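Local structure of acyl-CoA hydrolase (Bacillus halodurans, 1VPM) at residues Lys45-Ile50 against Val74-Ser79; Glu52-Thr57 against Leu124-Val129; Glu101-Val106 against Lys149-Thr154. The protein binds coenzyme A and probably hydrolyses the thioester of long-chain fatty acyl-CoA. All coordinates share one frame; numbering follows the deposited sequence. Where two conformers were deposited one is given.

Interaction 1 (Lys45-Ile50 against Val74-Ser79). With COA (coenzyme A), chain D.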
loop_
_atom_site.group_PDB
_atom_site.type_symbol
_atom_site.label_atom_id
_atom_site.label_comp_id
_atom_site.label_asym_id
_atom_site.label_seq_id
_atom_site.Cartn_x
_atom_site.Cartn_y
_atom_site.Cartn_z
ATOM N N LYS A 45 -10.904 7.488 -2.962
ATOM C CA LYS A 45 -10.828 6.037 -2.880
ATOM C C LYS A 45 -11.995 5.434 -3.666
ATOM O O LYS A 45 -11.832 4.460 -4.386
ATOM C CB LYS A 45 -10.901 5.566 -1.414
ATOM C CG LYS A 45 -9.631 5.731 -0.627
ATOM C CD LYS A 45 -8.543 4.802 -1.183
ATOM C CE LYS A 45 -9.052 3.374 -1.471
ATOM N NZ LYS A 45 -7.924 2.349 -1.402
ATOM N N VAL A 46 -13.180 6.024 -3.520
ATOM C CA VAL A 46 -14.361 5.571 -4.232
ATOM C C VAL A 46 -14.191 5.724 -5.757
ATOM O O VAL A 46 -14.391 4.764 -6.537
ATOM C CB VAL A 46 -15.646 6.260 -3.765
ATOM C CG1 VAL A 46 -16.768 5.667 -4.527
ATOM C CG2 VAL A 46 -15.888 6.091 -2.261
ATOM N N LEU A 47 -13.639 6.860 -6.160
ATOM C CA LEU A 47 -13.283 7.017 -7.540
ATOM C C LEU A 47 -12.273 5.999 -8.066
ATOM O O LEU A 47 -12.470 5.506 -9.228
ATOM C CB LEU A 47 -12.769 8.473 -7.808
ATOM C CG LEU A 47 -13.773 9.597 -7.538
ATOM C CD1 LEU A 47 -13.094 10.945 -7.631
ATOM C CD2 LEU A 47 -14.978 9.539 -8.420
ATOM N N ALA A 48 -11.265 5.697 -7.266
ATOM C CA ALA A 48 -10.219 4.707 -7.619
ATOM C C ALA A 48 -10.901 3.350 -7.866
ATOM O O ALA A 48 -10.622 2.637 -8.862
ATOM C CB ALA A 48 -9.142 4.553 -6.523
ATOM N N TYR A 49 -11.791 2.990 -6.957
ATOM C CA TYR A 49 -12.509 1.698 -7.065
ATOM C C TYR A 49 -13.452 1.644 -8.243
ATOM O O TYR A 49 -13.553 0.598 -8.924
ATOM C CB TYR A 49 -13.283 1.387 -5.807
ATOM C CG TYR A 49 -12.478 1.209 -4.561
ATOM C CD1 TYR A 49 -11.191 0.713 -4.590
ATOM C CD2 TYR A 49 -13.090 1.443 -3.319
ATOM C CE1 TYR A 49 -10.496 0.510 -3.405
ATOM C CE2 TYR A 49 -12.424 1.197 -2.158
ATOM C CZ TYR A 49 -11.126 0.776 -2.210
ATOM O OH TYR A 49 -10.454 0.546 -1.043
ATOM N N ILE A 50 -14.104 2.765 -8.574
ATOM C CA ILE A 50 -14.974 2.871 -9.735
ATOM C C ILE A 50 -14.182 2.626 -11.044
ATOM O O ILE A 50 -14.602 1.851 -11.897
ATOM C CB ILE A 50 -15.658 4.257 -9.774
ATOM C CG1 ILE A 50 -16.783 4.363 -8.749
ATOM C CG2 ILE A 50 -16.232 4.604 -11.167
ATOM C CD1 ILE A 50 -17.228 5.736 -8.510
ATOM N N VAL A 74 -19.609 12.701 -10.968
ATOM C CA VAL A 74 -19.918 11.716 -9.922
ATOM C C VAL A 74 -20.448 12.506 -8.716
ATOM O O VAL A 74 -19.732 13.338 -8.159
ATOM C CB VAL A 74 -18.713 10.919 -9.457
ATOM C CG1 VAL A 74 -19.123 9.981 -8.357
ATOM C CG2 VAL A 74 -18.105 10.121 -10.587
ATOM N N ASP A 75 -21.722 12.296 -8.355
ATOM C CA ASP A 75 -22.344 12.998 -7.232
ATOM C C ASP A 75 -22.481 11.975 -6.119
ATOM O O ASP A 75 -23.061 10.920 -6.321
ATOM C CB ASP A 75 -23.693 13.540 -7.632
ATOM C CG ASP A 75 -23.595 14.678 -8.596
ATOM O OD1 ASP A 75 -22.924 15.679 -8.274
ATOM O OD2 ASP A 75 -24.193 14.588 -9.690
ATOM N N PHE A 76 -21.888 12.250 -4.972
ATOM C CA PHE A 76 -21.941 11.347 -3.836
ATOM C C PHE A 76 -23.198 11.586 -3.027
ATOM O O PHE A 76 -23.330 12.609 -2.368
ATOM C CB PHE A 76 -20.718 11.457 -2.926
ATOM C CG PHE A 76 -19.441 11.061 -3.604
ATOM C CD1 PHE A 76 -19.153 9.711 -3.778
ATOM C CD2 PHE A 76 -18.598 11.990 -4.146
ATOM C CE1 PHE A 76 -17.991 9.320 -4.433
ATOM C CE2 PHE A 76 -17.430 11.589 -4.819
ATOM C CZ PHE A 76 -17.132 10.235 -4.916
ATOM N N LYS A 77 -24.082 10.605 -3.086
ATOM C CA LYS A 77 -25.397 10.639 -2.429
ATOM C C LYS A 77 -25.336 10.300 -0.957
ATOM O O LYS A 77 -26.205 10.702 -0.181
ATOM C CB LYS A 77 -26.338 9.656 -3.141
ATOM C CG LYS A 77 -26.596 9.944 -4.584
ATOM C CD LYS A 77 -27.300 8.770 -5.273
ATOM N N SER A 78 -24.308 9.562 -0.574
ATOM C CA SER A 78 -24.120 9.164 0.819
ATOM C C SER A 78 -22.665 8.825 0.993
ATOM O O SER A 78 -21.933 8.773 0.025
ATOM C CB SER A 78 -25.020 7.964 1.169
ATOM O OG SER A 78 -24.811 6.874 0.292
ATOM N N SER A 79 -22.278 8.602 2.246
ATOM C CA SER A 79 -20.907 8.267 2.606
ATOM C C SER A 79 -20.799 6.807 2.968
ATOM O O SER A 79 -21.777 6.039 2.971
ATOM C CB SER A 79 -20.483 9.117 3.774
ATOM O OG SER A 79 -21.416 8.988 4.832
HETATM N N1A COA D . -22.555 18.475 -5.906
HETATM C C2A COA D . -22.209 19.762 -5.607
HETATM N N3A COA D . -22.645 20.330 -4.397
HETATM C C4A COA D . -23.394 19.593 -3.528
HETATM C C5A COA D . -23.763 18.271 -3.835
HETATM C C6A COA D . -23.346 17.702 -5.042
HETATM N N6A COA D . -23.821 16.495 -5.400
HETATM N N7A COA D . -24.528 17.799 -2.802
HETATM C C8A COA D . -24.639 18.781 -1.864
HETATM N N9A COA D . -23.952 19.885 -2.306
HETATM C C1B COA D . -23.665 21.075 -1.527
HETATM C C2B COA D . -24.940 21.842 -1.258
HETATM O O2B COA D . -25.316 22.591 -2.384
HETATM C C3B COA D . -24.524 22.685 -0.064
HETATM O O3B COA D . -23.977 23.879 -0.597
HETATM P P3B COA D . -23.969 25.282 0.162
HETATM O O7A COA D . -25.163 26.039 -0.261
HETATM O O8A COA D . -22.790 26.110 -0.158
HETATM O O9A COA D . -23.886 24.982 1.631
HETATM C C4B COA D . -23.520 21.779 0.664
HETATM O O4B COA D . -23.252 20.703 -0.237
HETATM C C5B COA D . -24.052 21.168 1.963
HETATM O O5B COA D . -25.245 20.447 1.656
HETATM P P1A COA D . -26.639 20.583 2.504
HETATM O O1A COA D . -27.803 20.503 1.538
HETATM O O2A COA D . -26.643 21.817 3.383
HETATM O O3A COA D . -26.651 19.336 3.527
HETATM P P2A COA D . -26.586 17.756 3.180
HETATM O O4A COA D . -27.506 17.452 2.007
HETATM O O5A COA D . -26.892 17.027 4.478
HETATM O O6A COA D . -25.039 17.436 2.791
HETATM C CBP COA D . -23.481 16.211 1.455
HETATM C CCP COA D . -24.620 17.230 1.451
HETATM C CDP COA D . -22.700 16.306 0.140
HETATM C CEP COA D . -22.552 16.587 2.628
HETATM C CAP COA D . -24.073 14.783 1.641
HETATM O OAP COA D . -25.024 14.386 0.660
HETATM C C9P COA D . -22.951 13.768 1.737
HETATM O O9P COA D . -22.324 13.641 2.992
HETATM N N8P COA D . -22.557 13.046 0.676
HETATM C C7P COA D . -21.468 12.113 0.890
HETATM C C6P COA D . -20.111 12.825 0.892
HETATM C C5P COA D . -18.983 11.823 1.032
HETATM O O5P COA D . -18.897 11.163 2.088
HETATM N N4P COA D . -18.144 11.682 0.001
HETATM C C3P COA D . -17.008 10.801 0.074
HETATM C C2P COA D . -17.135 9.432 -0.594
HETATM S S1P COA D . -18.666 8.423 -0.405
#
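Phe76 turns the rim of its ring to the helix: Val46 CG1 lies in the ring plane, at the edge, 3.9 Å from Phe76 CE1. C2P of coenzyme A, next to the thiol sulfur, stands 3.7 Å above one face of the same ring and displaced toward the rim, while Val74 CG1 lies over the opposite face. With CG anti to its carbonyl carbon (chi1 -64°), Phe76 turns its ring toward helix 43-62. Leu47 supplies the second apolar meeting. Its CD2 slides past Val74 and comes within 3.8 Å of Val74 CG2, and the same methyl approaches Phe76 CZ obliquely at 4.2 Å. The other branch of Val46, CG2, reaches coenzyme A C2P at 3.9 Å, so one valine touches both the ring and the thiol arm. Were Phe76 an alanine, Val46 CG1 and Leu47 CD2 would probably face a gap where the ring now sits, and C2P would lose the ring face beneath it. Polar grip on the ligand comes from the outward side of the same segment: N8P donates to Phe76 O, and the adenine N6A gives a nearly straight bond to Asp75 OD1 (3.1 Å, 168°), an oxygen that also meets Arg165 of the second subunit. Across the interface Ser99, Thr98 and Thr68 of that subunit bind the same coenzyme A. Apolar toward the helix and hydrogen-bonding toward the ligand, the segment lends Asp75 and Phe76, with Val74 behind the ring, to a coenzyme A site shared by two subunits of this hotdog-fold enzyme.

Interaction 2 (Glu52-Thr57 against Leu124-Val129). With COA (coenzyme A), chain B.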
loop_
_atom_site.group_PDB
_atom_site.type_symbol
_atom_site.label_atom_id
_atom_site.label_comp_id
_atom_site.label_asym_id
_atom_site.label_seq_id
_atom_site.Cartn_x
_atom_site.Cartn_y
_atom_site.Cartn_z
ATOM N N GLU A 52 -11.319 1.027 -11.288
ATOM C CA GLU A 52 -10.800 -0.344 -11.240
ATOM C C GLU A 52 -11.828 -1.286 -11.803
ATOM O O GLU A 52 -11.507 -2.167 -12.631
ATOM C CB GLU A 52 -10.454 -0.726 -9.785
ATOM C CG GLU A 52 -9.739 -2.013 -9.620
ATOM C CD GLU A 52 -9.454 -2.364 -8.156
ATOM O OE1 GLU A 52 -9.171 -1.440 -7.343
ATOM O OE2 GLU A 52 -9.542 -3.564 -7.860
ATOM N N ILE A 53 -13.069 -1.135 -11.355
ATOM C CA ILE A 53 -14.118 -2.068 -11.792
ATOM C C ILE A 53 -14.443 -1.764 -13.259
ATOM O O ILE A 53 -14.732 -2.658 -14.038
ATOM C CB ILE A 53 -15.333 -2.098 -10.870
ATOM C CG1 ILE A 53 -16.202 -3.336 -11.153
ATOM C CG2 ILE A 53 -16.118 -0.923 -10.910
ATOM C CD1 ILE A 53 -17.211 -3.625 -10.118
ATOM N N ALA A 54 -14.372 -0.519 -13.663
ATOM C CA ALA A 54 -14.628 -0.203 -15.054
ATOM C C ALA A 54 -13.612 -0.791 -16.007
ATOM O O ALA A 54 -13.973 -1.217 -17.107
ATOM C CB ALA A 54 -14.756 1.293 -15.245
ATOM N N ALA A 55 -12.352 -0.751 -15.622
ATOM C CA ALA A 55 -11.246 -1.339 -16.385
ATOM C C ALA A 55 -11.467 -2.833 -16.516
ATOM O O ALA A 55 -11.312 -3.381 -17.608
ATOM C CB ALA A 55 -9.943 -1.072 -15.727
ATOM N N LEU A 56 -11.797 -3.509 -15.407
ATOM C CA LEU A 56 -12.074 -4.935 -15.468
ATOM C C LEU A 56 -13.219 -5.279 -16.406
ATOM O O LEU A 56 -13.111 -6.201 -17.236
ATOM C CB LEU A 56 -12.322 -5.509 -14.056
ATOM C CG LEU A 56 -11.124 -5.714 -13.129
ATOM C CD1 LEU A 56 -11.598 -5.831 -11.710
ATOM C CD2 LEU A 56 -10.329 -6.954 -13.548
ATOM N N THR A 57 -14.288 -4.535 -16.269
ATOM C CA THR A 57 -15.459 -4.676 -17.128
ATOM C C THR A 57 -15.130 -4.537 -18.625
ATOM O O THR A 57 -15.528 -5.358 -19.481
ATOM C CB THR A 57 -16.514 -3.687 -16.669
ATOM O OG1 THR A 57 -16.829 -3.969 -15.267
ATOM C CG2 THR A 57 -17.771 -3.768 -17.520
ATOM N N LEU A 124 -18.348 5.865 -17.347
ATOM C CA LEU A 124 -17.047 6.104 -17.846
ATOM C C LEU A 124 -16.930 5.729 -19.317
ATOM O O LEU A 124 -17.735 4.945 -19.856
ATOM C CB LEU A 124 -16.046 5.272 -17.064
ATOM C CG LEU A 124 -15.886 5.554 -15.577
ATOM C CD1 LEU A 124 -16.932 4.792 -14.791
ATOM C CD2 LEU A 124 -14.470 5.154 -15.056
ATOM N N THR A 125 -15.927 6.285 -19.955
ATOM C CA THR A 125 -15.618 5.915 -21.333
ATOM C C THR A 125 -14.251 5.249 -21.317
ATOM O O THR A 125 -13.210 5.902 -21.019
ATOM C CB THR A 125 -15.635 7.120 -22.272
ATOM O OG1 THR A 125 -16.953 7.709 -22.327
ATOM C CG2 THR A 125 -15.274 6.667 -23.690
HETATM N N MSE A 126 -14.236 3.969 -21.716
HETATM C CA MSE A 126 -13.030 3.175 -21.759
HETATM C C MSE A 126 -12.681 2.921 -23.214
HETATM O O MSE A 126 -13.573 2.716 -24.006
HETATM C CB MSE A 126 -13.260 1.828 -21.058
HETATM C CG MSE A 126 -13.833 1.889 -19.647
HETATM SE SE MSE A 126 -12.686 3.028 -18.429
HETATM C CE MSE A 126 -11.185 1.872 -18.471
ATOM N N VAL A 127 -11.395 2.896 -23.535
ATOM C CA VAL A 127 -10.925 2.677 -24.902
ATOM C C VAL A 127 -10.046 1.472 -24.915
ATOM O O VAL A 127 -9.122 1.407 -24.142
ATOM C CB VAL A 127 -10.207 3.933 -25.470
ATOM C CG1 VAL A 127 -9.661 3.649 -26.848
ATOM C CG2 VAL A 127 -11.198 5.079 -25.550
ATOM N N ALA A 128 -10.352 0.501 -25.766
ATOM C CA ALA A 128 -9.493 -0.684 -25.936
ATOM C C ALA A 128 -8.274 -0.290 -26.731
ATOM O O ALA A 128 -8.409 0.463 -27.708
ATOM C CB ALA A 128 -10.261 -1.771 -26.691
ATOM N N VAL A 129 -7.111 -0.784 -26.336
ATOM C CA VAL A 129 -5.864 -0.513 -27.021
ATOM C C VAL A 129 -5.101 -1.786 -27.373
ATOM O O VAL A 129 -5.147 -2.761 -26.610
ATOM C CB VAL A 129 -4.957 0.455 -26.240
ATOM C CG1 VAL A 129 -5.678 1.772 -26.000
ATOM C CG2 VAL A 129 -4.414 -0.133 -24.937
HETATM N N1A COA B . -14.479 11.142 -23.477
HETATM C C2A COA B . -15.218 10.170 -24.088
HETATM N N3A COA B . -14.721 9.553 -25.249
HETATM C C4A COA B . -13.504 9.917 -25.747
HETATM C C5A COA B . -12.744 10.925 -25.130
HETATM C C6A COA B . -13.236 11.555 -23.982
HETATM N N6A COA B . -12.579 12.616 -23.480
HETATM N N7A COA B . -11.598 11.092 -25.860
HETATM C C8A COA B . -11.621 10.218 -26.905
HETATM N N9A COA B . -12.790 9.499 -26.845
HETATM C C1B COA B . -13.118 8.343 -27.656
HETATM C C2B COA B . -13.319 8.756 -29.097
HETATM O O2B COA B . -14.590 9.324 -29.277
HETATM C C3B COA B . -13.128 7.428 -29.809
HETATM O O3B COA B . -14.407 6.819 -29.857
HETATM P P3B COA B . -14.867 5.777 -30.974
HETATM O O7A COA B . -15.554 6.524 -32.044
HETATM O O8A COA B . -15.814 4.764 -30.470
HETATM O O9A COA B . -13.638 5.028 -31.402
HETATM C C4B COA B . -12.100 6.708 -28.924
HETATM O O4B COA B . -12.003 7.492 -27.734
HETATM C C5B COA B . -10.697 6.623 -29.533
HETATM O O5B COA B . -10.262 7.949 -29.828
HETATM P P1A COA B . -9.600 8.399 -31.256
HETATM O O1A COA B . -10.081 9.794 -31.595
HETATM O O2A COA B . -9.854 7.372 -32.341
HETATM O O3A COA B . -8.004 8.379 -31.022
HETATM P P2A COA B . -7.141 9.217 -29.938
HETATM O O4A COA B . -7.637 10.654 -29.890
HETATM O O5A COA B . -5.683 9.025 -30.323
HETATM O O6A COA B . -7.370 8.483 -28.505
HETATM C CBP COA B . -7.626 8.667 -26.135
HETATM C CCP COA B . -8.211 9.027 -27.500
HETATM C CDP COA B . -8.705 8.810 -25.057
HETATM C CEP COA B . -7.181 7.191 -26.219
HETATM C CAP COA B . -6.419 9.603 -25.833
HETATM O OAP COA B . -6.712 10.995 -25.839
HETATM C C9P COA B . -5.769 9.201 -24.523
HETATM O O9P COA B . -4.876 8.112 -24.573
HETATM N N8P COA B . -6.049 9.832 -23.372
HETATM C C7P COA B . -5.371 9.351 -22.184
HETATM C C6P COA B . -6.032 8.083 -21.634
HETATM C C5P COA B . -5.362 7.647 -20.347
HETATM O O5P COA B . -4.168 7.284 -20.388
HETATM N N4P COA B . -6.083 7.694 -19.223
HETATM C C3P COA B . -5.545 7.236 -17.969
HETATM C C2P COA B . -5.032 8.297 -16.994
HETATM S S1P COA B . -4.007 9.710 -17.585
#
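Ala54 points its methyl at the strand and meets the branched end of Leu124, with CB 3.9 Å from Leu124 CD2 and 4.1 Å from Leu124 CD1, so both methyls of the leucine share the one alanine. Selenomethionine 126 (Met126), two residues on and on the same side of the strand, takes the next place along the helix. Its chain is bent at both chi2 (-56°) and chi3 (-66°), which turns CE back toward Ala55. The selenium then sits 4.2 Å from Ala54 CB, and the terminal CE lies against the backbone of Ala55, 3.8 Å from its CA. Higher up the chain, Met126 CG passes Ala54 O at 4.0 Å. Small residues on the helix thus let Met126 reach its backbone; no hydrogen bond crosses, and the fit depends on shape. Segment 52-57 crosses 124-129 at -43°, the local axes 9.2 Å apart at their closest. Within the helix Thr57 OG1 returns a bond to Ile53 O from above the carbonyl plane, while Thr57 N reaches the same oxygen from the other face. Thr125 and Val127, the alternate residues of the strand, turn to the other face of the sheet and touch coenzyme A: Thr125 CG2 is 3.3 Å from the adenine N3A. In the hotdog fold this is the sheet wrapped round its central helix, with Val102 and Val104 of strand 99-109 continuing the packing on one flank and Val66, Thr68 and Ile71 of strand 65-75 on the other.

Interaction 3 (Glu101-Val106 against Lys149-Thr154)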
loop_
_atom_site.group_PDB
_atom_site.type_symbol
_atom_site.label_atom_id
_atom_site.label_comp_id
_atom_site.label_asym_id
_atom_site.label_seq_id
_atom_site.Cartn_x
_atom_site.Cartn_y
_atom_site.Cartn_z
ATOM N N GLU A 101 -18.903 2.623 -23.301
ATOM C CA GLU A 101 -19.450 3.232 -22.114
ATOM C C GLU A 101 -19.632 2.152 -21.043
ATOM O O GLU A 101 -20.171 1.064 -21.309
ATOM C CB GLU A 101 -20.817 3.882 -22.413
ATOM C CG GLU A 101 -21.367 4.607 -21.215
ATOM C CD GLU A 101 -22.751 5.214 -21.493
ATOM O OE1 GLU A 101 -23.711 4.430 -21.758
ATOM O OE2 GLU A 101 -22.840 6.458 -21.520
ATOM N N VAL A 102 -19.136 2.460 -19.858
ATOM C CA VAL A 102 -19.255 1.590 -18.698
ATOM C C VAL A 102 -20.074 2.316 -17.612
ATOM O O VAL A 102 -19.795 3.468 -17.253
ATOM C CB VAL A 102 -17.895 1.125 -18.165
ATOM C CG1 VAL A 102 -18.080 0.264 -16.921
ATOM C CG2 VAL A 102 -17.115 0.373 -19.237
ATOM N N TYR A 103 -21.151 1.684 -17.203
ATOM C CA TYR A 103 -21.944 2.140 -16.049
ATOM C C TYR A 103 -21.451 1.430 -14.800
ATOM O O TYR A 103 -21.253 0.205 -14.787
ATOM C CB TYR A 103 -23.439 1.851 -16.310
ATOM C CG TYR A 103 -24.310 1.952 -15.071
ATOM C CD1 TYR A 103 -24.757 3.177 -14.609
ATOM C CD2 TYR A 103 -24.654 0.801 -14.339
ATOM C CE1 TYR A 103 -25.569 3.259 -13.455
ATOM C CE2 TYR A 103 -25.471 0.871 -13.225
ATOM C CZ TYR A 103 -25.888 2.076 -12.753
ATOM O OH TYR A 103 -26.686 2.073 -11.642
ATOM N N VAL A 104 -21.268 2.201 -13.734
ATOM C CA VAL A 104 -20.893 1.687 -12.444
ATOM C C VAL A 104 -21.857 2.207 -11.380
ATOM O O VAL A 104 -22.072 3.374 -11.280
ATOM C CB VAL A 104 -19.440 2.053 -12.081
ATOM C CG1 VAL A 104 -19.062 1.484 -10.734
ATOM C CG2 VAL A 104 -18.445 1.514 -13.116
ATOM N N ARG A 105 -22.304 1.298 -10.501
ATOM C CA ARG A 105 -23.086 1.654 -9.301
ATOM C C ARG A 105 -22.313 1.221 -8.075
ATOM O O ARG A 105 -21.697 0.127 -8.026
ATOM C CB ARG A 105 -24.486 1.080 -9.315
ATOM C CG ARG A 105 -24.669 -0.357 -9.730
ATOM C CD ARG A 105 -26.147 -0.780 -9.495
ATOM N NE ARG A 105 -26.494 -1.944 -10.303
ATOM C CZ ARG A 105 -27.446 -1.938 -11.242
ATOM N NH1 ARG A 105 -28.127 -0.843 -11.551
ATOM N NH2 ARG A 105 -27.684 -3.042 -11.922
ATOM N N VAL A 106 -22.372 2.067 -7.058
ATOM C CA VAL A 106 -21.677 1.828 -5.793
ATOM C C VAL A 106 -22.698 1.946 -4.634
ATOM O O VAL A 106 -23.472 2.901 -4.546
ATOM C CB VAL A 106 -20.547 2.850 -5.580
ATOM C CG1 VAL A 106 -19.842 2.556 -4.277
ATOM C CG2 VAL A 106 -19.582 2.909 -6.774
ATOM N N LYS A 149 -31.516 -2.164 -21.779
ATOM C CA LYS A 149 -32.055 -1.613 -23.010
ATOM C C LYS A 149 -32.212 -0.119 -22.863
ATOM O O LYS A 149 -31.914 0.647 -23.794
ATOM C CB LYS A 149 -33.394 -2.242 -23.330
ATOM C CG LYS A 149 -33.260 -3.710 -23.732
ATOM C CD LYS A 149 -34.643 -4.272 -23.918
ATOM C CE LYS A 149 -34.769 -5.734 -23.878
ATOM N NZ LYS A 149 -36.288 -5.967 -24.018
ATOM N N ARG A 150 -32.701 0.325 -21.697
ATOM C CA ARG A 150 -32.885 1.763 -21.480
ATOM C C ARG A 150 -31.522 2.511 -21.530
ATOM O O ARG A 150 -31.415 3.559 -22.165
ATOM C CB ARG A 150 -33.644 2.030 -20.176
ATOM C CG ARG A 150 -33.552 3.446 -19.675
ATOM C CD ARG A 150 -34.447 3.722 -18.496
ATOM N NE ARG A 150 -34.135 2.894 -17.345
ATOM C CZ ARG A 150 -33.215 3.202 -16.432
ATOM N NH1 ARG A 150 -32.529 4.357 -16.479
ATOM N NH2 ARG A 150 -33.033 2.392 -15.423
ATOM N N LEU A 151 -30.496 1.969 -20.889
ATOM C CA LEU A 151 -29.174 2.581 -20.891
ATOM C C LEU A 151 -28.584 2.591 -22.307
ATOM O O LEU A 151 -27.941 3.559 -22.688
ATOM C CB LEU A 151 -28.265 1.935 -19.887
ATOM C CG LEU A 151 -28.688 2.116 -18.423
ATOM C CD1 LEU A 151 -27.722 1.469 -17.434
ATOM C CD2 LEU A 151 -28.890 3.571 -18.069
ATOM N N TYR A 152 -28.756 1.508 -23.053
ATOM C CA TYR A 152 -28.321 1.448 -24.451
ATOM C C TYR A 152 -29.029 2.522 -25.301
ATOM O O TYR A 152 -28.394 3.221 -26.089
ATOM C CB TYR A 152 -28.479 0.006 -24.953
ATOM C CG TYR A 152 -27.999 -0.268 -26.356
ATOM C CD1 TYR A 152 -28.791 0.034 -27.420
ATOM C CD2 TYR A 152 -26.765 -0.852 -26.597
ATOM C CE1 TYR A 152 -28.383 -0.225 -28.703
ATOM C CE2 TYR A 152 -26.344 -1.136 -27.889
ATOM C CZ TYR A 152 -27.172 -0.799 -28.929
ATOM O OH TYR A 152 -26.801 -1.053 -30.203
ATOM N N GLU A 153 -30.337 2.656 -25.142
ATOM C CA GLU A 153 -31.128 3.604 -25.920
ATOM C C GLU A 153 -30.673 5.047 -25.680
ATOM O O GLU A 153 -30.732 5.903 -26.615
ATOM C CB GLU A 153 -32.612 3.509 -25.554
ATOM C CG GLU A 153 -33.339 2.299 -26.131
ATOM N N THR A 154 -30.245 5.334 -24.459
ATOM C CA THR A 154 -29.913 6.684 -24.023
ATOM C C THR A 154 -28.431 7.016 -24.135
ATOM O O THR A 154 -28.055 8.157 -23.892
ATOM C CB THR A 154 -30.413 6.963 -22.575
ATOM O OG1 THR A 154 -29.959 5.930 -21.680
ATOM C CG2 THR A 154 -31.965 7.057 -22.596
#
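Leu151 sets its CD1 methyl over one face of the Tyr103 ring, 4.2 Å above the plane and displaced toward the rim, with Tyr103 CG as the nearest atom. The two side chains cross at a slant. CG of Tyr103 is anti to its backbone N (chi1 166°), which raises the ring from the sheet and presents a face to the helix, while the backbone N of Arg105 lies over the opposite face. This is the apolar part of the contact, small and buried, and Phe91 and Thr93 of the adjoining strand 85-95 extend it: the Phe91 ring meets that of Tyr103 and Thr93 touches Leu151. Strand 99-109 is the middle one of the five-stranded antiparallel sheet of the hotdog fold, and its residues point alternately to the two sides. Val102 and Val104 face the central helix 43-62, whereas Glu101, Tyr103 and Arg105 face the C-terminal helix 146-166, which therefore lies on the other side of the sheet. Polar partners gather at the ring's hydroxyl and at Glu101, without a hydrogen bond passing directly between the segments. Tyr103 OH bonds to Glu121, and Arg105 NH1 adds a weak bond to the same hydroxyl (3.3 Å, 134°), while its main partner is Glu147 of helix 146-166. Glu101 OE1 stays 4.4 Å from Leu151 O, but Arg158 NH2 bridges the two, and the carboxylate also takes a hydrogen bond from Thr93 and, through OE2, a salt bridge from Arg162 of the coenzyme A pocket. Inside the helix Thr154 OG1 and Thr154 N both reach Arg150 O, from opposite faces of its plane; the hydroxyl bond, Thr154 OG1 to Arg150 O, is 2.8 Å long.

In the fold
Interactions 1 and 2 use successive turns of helix 43-62, their centres about 17 Å apart, against strands 65-75 and 116-129, neighbours in the five-stranded sheet. Interaction 3, centred about 13 Å from interaction 2 and 17 Å from interaction 1, brings helix 146-166 to the sheet's other side. Along the chain interactions 1 and 2 cross, as do 2 and 3, while 1 closes before 3 opens. Ile50 touches Leu124 and Val106, and Val102 meets Ala54 and Met126, so the helix-facing side of strand 99-109 shares their core, with Tyr103-Leu151 on its back. One coenzyme A lies by Thr125 and Val127 on the sheet's far face; another reaches Val46 and Phe76 with its thiol end.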